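Local coordinates for PrimPol AEP domain (PP-N190) (Cyanophage S-2L, PDB 6ZP9), which probably synthesises DNA as a primase-polymerase of the archaeo-eukaryotic primase family, in a phage that replaces adenine with 2-aminoadenine in its genome, at residues A[12-23]-A[53-63]. Sequence-based numbering, arbitrary orientation.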
ATOM      1  N   PRO A  12      -0.045  21.044  10.854  1.00 35.71           N
ATOM      2  CA  PRO A  12       0.199  19.992   9.855  1.00 32.25           C
ATOM      3  C   PRO A  12      -1.065  19.563   9.116  1.00 29.79           C
ATOM      4  O   PRO A  12      -2.136  19.381   9.706  1.00 30.44           O
ATOM      5  CB  PRO A  12       0.776  18.842  10.695  1.00 33.65           C
ATOM      6  CG  PRO A  12       0.180  19.039  12.041  1.00 38.04           C
ATOM      7  CD  PRO A  12       0.053  20.533  12.235  1.00 37.56           C
ATOM      8  N   ALA A  13      -0.922  19.386   7.802  1.00 19.05           N
ATOM      9  CA  ALA A  13      -2.022  18.968   6.940  1.00 21.26           C
ATOM     10  C   ALA A  13      -2.188  17.449   6.878  1.00 21.85           C
ATOM     11  O   ALA A  13      -3.059  16.961   6.149  1.00 23.64           O
ATOM     12  CB  ALA A  13      -1.811  19.528   5.528  1.00 23.04           C
ATOM     13  N   PHE A  14      -1.379  16.699   7.624  1.00 19.20           N
ATOM     14  CA  PHE A  14      -1.397  15.243   7.628  1.00 17.42           C
ATOM     15  C   PHE A  14      -1.155  14.765   9.055  1.00 19.55           C
ATOM     16  O   PHE A  14      -0.693  15.522   9.920  1.00 17.20           O
ATOM     17  CB  PHE A  14      -0.319  14.678   6.696  1.00 20.38           C
ATOM     18  CG  PHE A  14       1.070  15.146   7.051  1.00 17.63           C
ATOM     19  CD1 PHE A  14       1.836  14.455   7.972  1.00 22.03           C
ATOM     20  CD2 PHE A  14       1.589  16.303   6.494  1.00 22.55           C
ATOM     21  CE1 PHE A  14       3.097  14.895   8.320  1.00 23.47           C
ATOM     22  CE2 PHE A  14       2.852  16.748   6.836  1.00 23.11           C
ATOM     23  CZ  PHE A  14       3.607  16.046   7.752  1.00 23.38           C
ATOM     24  N   ASP A  15      -1.432  13.483   9.284  1.00 17.93           N
ATOM     25  CA  ASP A  15      -1.237  12.836  10.584  1.00 17.63           C
ATOM     26  C   ASP A  15       0.114  12.110  10.574  1.00 18.23           C
ATOM     27  O   ASP A  15       0.229  11.000  10.050  1.00 17.37           O
ATOM     28  CB  ASP A  15      -2.402  11.886  10.855  1.00 17.18           C
ATOM     29  CG  ASP A  15      -2.357  11.273  12.240  1.00 26.58           C
ATOM     30  OD1 ASP A  15      -1.261  11.230  12.845  1.00 25.34           O
ATOM     31  OD2 ASP A  15      -3.423  10.822  12.722  1.00 29.60           O
ATOM     32  N   ARG A  16       1.141  12.720  11.174  1.00 17.76           N
ATOM     33  CA  ARG A  16       2.479  12.130  11.092  1.00 19.30           C
ATOM     34  C   ARG A  16       2.557  10.778  11.797  1.00 17.66           C
ATOM     35  O   ARG A  16       3.383   9.935  11.433  1.00 18.30           O
ATOM     36  CB  ARG A  16       3.522  13.084  11.682  1.00 22.81           C
ATOM     37  CG  ARG A  16       3.494  13.139  13.198  1.00 24.90           C
ATOM     38  CD  ARG A  16       4.599  14.019  13.765  1.00 29.44           C
ATOM     39  NE  ARG A  16       5.932  13.627  13.314  1.00 29.09           N
ATOM     40  CZ  ARG A  16       6.731  12.777  13.963  1.00 29.94           C
ATOM     41  NH1 ARG A  16       7.932  12.503  13.464  1.00 35.40           N
ATOM     42  NH2 ARG A  16       6.338  12.207  15.104  1.00 25.77           N
ATOM     43  N   ASP A  17       1.721  10.554  12.808  1.00 17.47           N
ATOM     44  CA  ASP A  17       1.759   9.274  13.510  1.00 16.86           C
ATOM     45  C   ASP A  17       1.293   8.145  12.606  1.00 14.78           C
ATOM     46  O   ASP A  17       1.843   7.039  12.649  1.00 15.89           O
ATOM     47  CB  ASP A  17       0.900   9.331  14.774  1.00 20.13           C
ATOM     48  CG  ASP A  17       1.475  10.271  15.836  1.00 29.47           C
ATOM     49  OD1 ASP A  17       2.702  10.230  16.075  1.00 29.51           O
ATOM     50  OD2 ASP A  17       0.695  11.052  16.425  1.00 34.40           O
ATOM     51  N   GLN A  18       0.287   8.405  11.775  1.00 14.83           N
ATOM     52  CA  GLN A  18      -0.186   7.372  10.868  1.00 14.89           C
ATOM     53  C   GLN A  18       0.832   7.103   9.762  1.00 14.31           C
ATOM     54  O   GLN A  18       1.033   5.949   9.365  1.00 13.85           O
ATOM     55  CB  GLN A  18      -1.539   7.781  10.302  1.00 14.50           C
ATOM     56  CG  GLN A  18      -2.668   7.514  11.278  1.00 14.70           C
ATOM     57  CD  GLN A  18      -3.050   6.041  11.330  1.00 19.23           C
ATOM     58  OE1 GLN A  18      -3.453   5.462  10.323  1.00 16.97           O
ATOM     59  NE2 GLN A  18      -2.922   5.428  12.504  1.00 17.31           N
ATOM     60  N   ILE A  19       1.487   8.151   9.255  1.00 14.79           N
ATOM     61  CA  ILE A  19       2.530   7.947   8.250  1.00 12.52           C
ATOM     62  C   ILE A  19       3.635   7.051   8.803  1.00 13.48           C
ATOM     63  O   ILE A  19       4.042   6.066   8.168  1.00 15.22           O
ATOM     64  CB  ILE A  19       3.099   9.294   7.774  1.00 12.69           C
ATOM     65  CG1 ILE A  19       2.062  10.042   6.934  1.00 13.74           C
ATOM     66  CG2 ILE A  19       4.390   9.073   6.975  1.00 15.95           C
ATOM     67  CD1 ILE A  19       2.599  11.332   6.322  1.00 16.89           C
ATOM     68  N   LEU A  20       4.148   7.379   9.993  1.00 13.68           N
ATOM     69  CA  LEU A  20       5.231   6.579  10.558  1.00 14.58           C
ATOM     70  C   LEU A  20       4.765   5.164  10.875  1.00 15.20           C
ATOM     71  O   LEU A  20       5.534   4.207  10.721  1.00 14.59           O
ATOM     72  CB  LEU A  20       5.797   7.260  11.802  1.00 14.42           C
ATOM     73  CG  LEU A  20       6.577   8.534  11.454  1.00 19.41           C
ATOM     74  CD1 LEU A  20       7.022   9.237  12.715  1.00 21.01           C
ATOM     75  CD2 LEU A  20       7.773   8.231  10.547  1.00 21.55           C
ATOM     76  N   LEU A  21       3.501   5.007  11.294  1.00 13.85           N
ATOM     77  CA  LEU A  21       2.966   3.672  11.553  1.00 12.19           C
ATOM     78  C   LEU A  21       2.901   2.847  10.274  1.00 12.07           C
ATOM     79  O   LEU A  21       3.234   1.658  10.282  1.00 13.87           O
ATOM     80  CB  LEU A  21       1.584   3.768  12.205  1.00 13.44           C
ATOM     81  CG  LEU A  21       0.890   2.423  12.448  1.00 15.65           C
ATOM     82  CD1 LEU A  21       1.635   1.576  13.464  1.00 18.62           C
ATOM     83  CD2 LEU A  21      -0.559   2.629  12.868  1.00 13.74           C
ATOM     84  N   HIS A  22       2.463   3.456   9.170  1.00 12.20           N
ATOM     85  CA  HIS A  22       2.460   2.768   7.880  1.00 11.84           C
ATOM     86  C   HIS A  22       3.852   2.258   7.531  1.00 14.41           C
ATOM     87  O   HIS A  22       4.026   1.088   7.165  1.00 12.27           O
ATOM     88  CB  HIS A  22       1.943   3.722   6.794  1.00 11.43           C
ATOM     89  CG  HIS A  22       1.416   3.037   5.571  1.00 12.99           C
ATOM     90  ND1 HIS A  22       0.642   3.690   4.632  1.00 13.71           N
ATOM     91  CD2 HIS A  22       1.553   1.762   5.124  1.00 15.84           C
ATOM     92  CE1 HIS A  22       0.324   2.848   3.660  1.00 13.10           C
ATOM     93  NE2 HIS A  22       0.861   1.672   3.937  1.00 15.26           N
ATOM     94  N   LEU A  23       4.860   3.127   7.654  1.00 13.37           N
ATOM     95  CA  LEU A  23       6.241   2.730   7.374  1.00 13.07           C
ATOM     96  C   LEU A  23       6.716   1.649   8.338  1.00 12.31           C
ATOM     97  O   LEU A  23       7.399   0.700   7.931  1.00 13.30           O
ATOM     98  CB  LEU A  23       7.167   3.950   7.458  1.00 13.96           C
ATOM     99  CG  LEU A  23       7.461   4.729   6.170  1.00 25.02           C
ATOM    100  CD1 LEU A  23       6.187   5.061   5.454  1.00 23.28           C
ATOM    101  CD2 LEU A  23       8.209   6.004   6.491  1.00 19.79           C
ATOM    102  N   LEU A  53      10.257  10.814   0.833  1.00 15.40           N
ATOM    103  CA  LEU A  53       9.194  11.107   1.791  1.00 14.72           C
ATOM    104  C   LEU A  53       9.753  11.974   2.917  1.00 15.17           C
ATOM    105  O   LEU A  53      10.620  11.530   3.672  1.00 19.44           O
ATOM    106  CB  LEU A  53       8.599   9.818   2.350  1.00 16.93           C
ATOM    107  CG  LEU A  53       7.535   9.994   3.433  1.00 16.45           C
ATOM    108  CD1 LEU A  53       6.267  10.548   2.831  1.00 21.41           C
ATOM    109  CD2 LEU A  53       7.260   8.673   4.154  1.00 17.29           C
ATOM    110  N   THR A  54       9.282  13.217   3.012  1.00 15.18           N
ATOM    111  CA  THR A  54       9.614  14.112   4.112  1.00 15.87           C
ATOM    112  C   THR A  54       8.351  14.839   4.542  1.00 20.41           C
ATOM    113  O   THR A  54       7.400  14.984   3.770  1.00 19.12           O
ATOM    114  CB  THR A  54      10.704  15.142   3.743  1.00 19.08           C
ATOM    115  OG1 THR A  54      10.154  16.168   2.908  1.00 20.03           O
ATOM    116  CG2 THR A  54      11.878  14.473   3.023  1.00 19.44           C
ATOM    117  N   GLY A  55       8.346  15.299   5.794  1.00 20.71           N
ATOM    118  CA  GLY A  55       7.177  15.998   6.298  1.00 20.97           C
ATOM    119  C   GLY A  55       6.898  17.277   5.537  1.00 19.62           C
ATOM    120  O   GLY A  55       5.747  17.596   5.246  1.00 20.76           O
ATOM    121  N   ALA A  56       7.952  18.018   5.188  1.00 19.09           N
ATOM    122  CA  ALA A  56       7.758  19.279   4.475  1.00 17.68           C
ATOM    123  C   ALA A  56       7.174  19.043   3.087  1.00 19.55           C
ATOM    124  O   ALA A  56       6.345  19.829   2.607  1.00 21.85           O
ATOM    125  CB  ALA A  56       9.084  20.038   4.381  1.00 21.55           C
ATOM    126  N   THR A  57       7.588  17.959   2.429  1.00 18.72           N
ATOM    127  CA  THR A  57       7.083  17.680   1.089  1.00 19.77           C
ATOM    128  C   THR A  57       5.640  17.199   1.130  1.00 18.00           C
ATOM    129  O   THR A  57       4.813  17.632   0.319  1.00 18.05           O
ATOM    130  CB  THR A  57       7.977  16.657   0.401  1.00 19.07           C
ATOM    131  OG1 THR A  57       9.306  17.182   0.321  1.00 19.67           O
ATOM    132  CG2 THR A  57       7.471  16.370  -0.989  1.00 18.57           C
ATOM    133  N   VAL A  58       5.309  16.317   2.075  1.00 16.00           N
ATOM    134  CA  VAL A  58       3.914  15.913   2.220  1.00 16.49           C
ATOM    135  C   VAL A  58       3.048  17.115   2.578  1.00 18.06           C
ATOM    136  O   VAL A  58       1.956  17.298   2.023  1.00 18.13           O
ATOM    137  CB  VAL A  58       3.774  14.782   3.255  1.00 17.51           C
ATOM    138  CG1 VAL A  58       2.306  14.413   3.427  1.00 16.89           C
ATOM    139  CG2 VAL A  58       4.579  13.577   2.819  1.00 13.56           C
ATOM    140  N   GLN A  59       3.524  17.960   3.493  1.00 17.36           N
ATOM    141  CA  GLN A  59       2.784  19.170   3.833  1.00 17.68           C
ATOM    142  C   GLN A  59       2.446  19.983   2.588  1.00 19.86           C
ATOM    143  O   GLN A  59       1.303  20.423   2.408  1.00 19.98           O
ATOM    144  CB  GLN A  59       3.594  20.013   4.822  1.00 19.24           C
ATOM    145  CG  GLN A  59       2.920  21.323   5.201  1.00 20.86           C
ATOM    146  CD  GLN A  59       1.720  21.111   6.106  1.00 24.45           C
ATOM    147  OE1 GLN A  59       1.574  20.064   6.741  1.00 24.50           O
ATOM    148  NE2 GLN A  59       0.852  22.103   6.166  1.00 30.02           N
ATOM    149  N   ASP A  60       3.433  20.163   1.702  1.00 16.82           N
ATOM    150  CA  ASP A  60       3.250  20.950   0.486  1.00 20.99           C
ATOM    151  C   ASP A  60       2.307  20.263  -0.498  1.00 18.88           C
ATOM    152  O   ASP A  60       1.439  20.913  -1.093  1.00 21.17           O
ATOM    153  CB  ASP A  60       4.608  21.198  -0.167  1.00 24.07           C
ATOM    154  CG  ASP A  60       4.560  22.289  -1.221  1.00 34.36           C
ATOM    155  OD1 ASP A  60       3.645  23.138  -1.158  1.00 33.80           O
ATOM    156  OD2 ASP A  60       5.443  22.309  -2.108  1.00 36.16           O
ATOM    157  N   ALA A  61       2.468  18.952  -0.696  1.00 16.45           N
ATOM    158  CA  ALA A  61       1.610  18.245  -1.644  1.00 17.39           C
ATOM    159  C   ALA A  61       0.155  18.218  -1.177  1.00 16.10           C
ATOM    160  O   ALA A  61      -0.763  18.425  -1.979  1.00 17.10           O
ATOM    161  CB  ALA A  61       2.130  16.822  -1.858  1.00 15.52           C
ATOM    162  N   VAL A  62      -0.077  17.962   0.113  1.00 17.19           N
ATOM    163  CA  VAL A  62      -1.447  17.859   0.612  1.00 15.71           C
ATOM    164  C   VAL A  62      -2.157  19.204   0.526  1.00 16.98           C
ATOM    165  O   VAL A  62      -3.292  19.292   0.045  1.00 20.95           O
ATOM    166  CB  VAL A  62      -1.465  17.310   2.049  1.00 16.39           C
ATOM    167  CG1 VAL A  62      -2.864  17.442   2.646  1.00 19.57           C
ATOM    168  CG2 VAL A  62      -0.997  15.850   2.069  1.00 16.87           C
ATOM    169  N   THR A  63      -1.508  20.278   0.986  1.00 20.61           N
ATOM    170  CA  THR A  63      -2.171  21.580   0.911  1.00 20.55           C
ATOM    171  C   THR A  63      -2.382  22.033  -0.532  1.00 19.98           C
ATOM    172  O   THR A  63      -3.346  22.751  -0.811  1.00 23.25           O
ATOM    173  CB  THR A  63      -1.379  22.642   1.677  1.00 25.27           C
ATOM    174  OG1 THR A  63      -0.089  22.794   1.081  1.00 28.00           O
ATOM    175  CG2 THR A  63      -1.209  22.254   3.130  1.00 24.23           C
TER
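Ala13 and Phe14, in the N-terminal arm of this archaeo-eukaryotic primase (AEP) domain, lie against helix 55-64, and helix 16-25 adds an aliphatic contact further along. One hydrogen bond joins the segments: Ala13 N donates to Gln59 OE1 at 2.8 Å. An N-H...O angle of 172° makes it nearly straight, and the donor lies in the carbonyl plane on a lone pair, with a C=O...N angle of 120°. Gln59 presents this oxygen through a chain bent at chi2.

Beside the bond, Val58 CB sits over one face of the Phe14 ring, displaced toward its rim, and Val58 CG1 comes within 3.7 Å of Phe14 CD2. Gln59 CB meets the same ring at its edge, while Gly55 O approaches Phe14 CE2 obliquely at 3.4 Å. Phe14 CG stands between its backbone N and carbonyl carbon (chi1 58°), which turns the ring toward the helix.

Farther out, Ile19 CG2 touches Leu53 CD2, and Leu23 CD2 and Leu53 CD2 meet tip to tip at 3.7 Å. Asp15, at the N-cap, accepts weak bonds at OD1 from Asp17 N and Gln18 N. The contact joins helices associated with two antiparallel sheets: helix 55-64 packs on strands 34-38 and 49-52, whereas Gln18 OE1 ties helix 16-25 to Ile178 N of strand 177-179. At the arm, Ala13 CB packs on Thr63 CG2 and lies 3.7 Å from Val62 CG1.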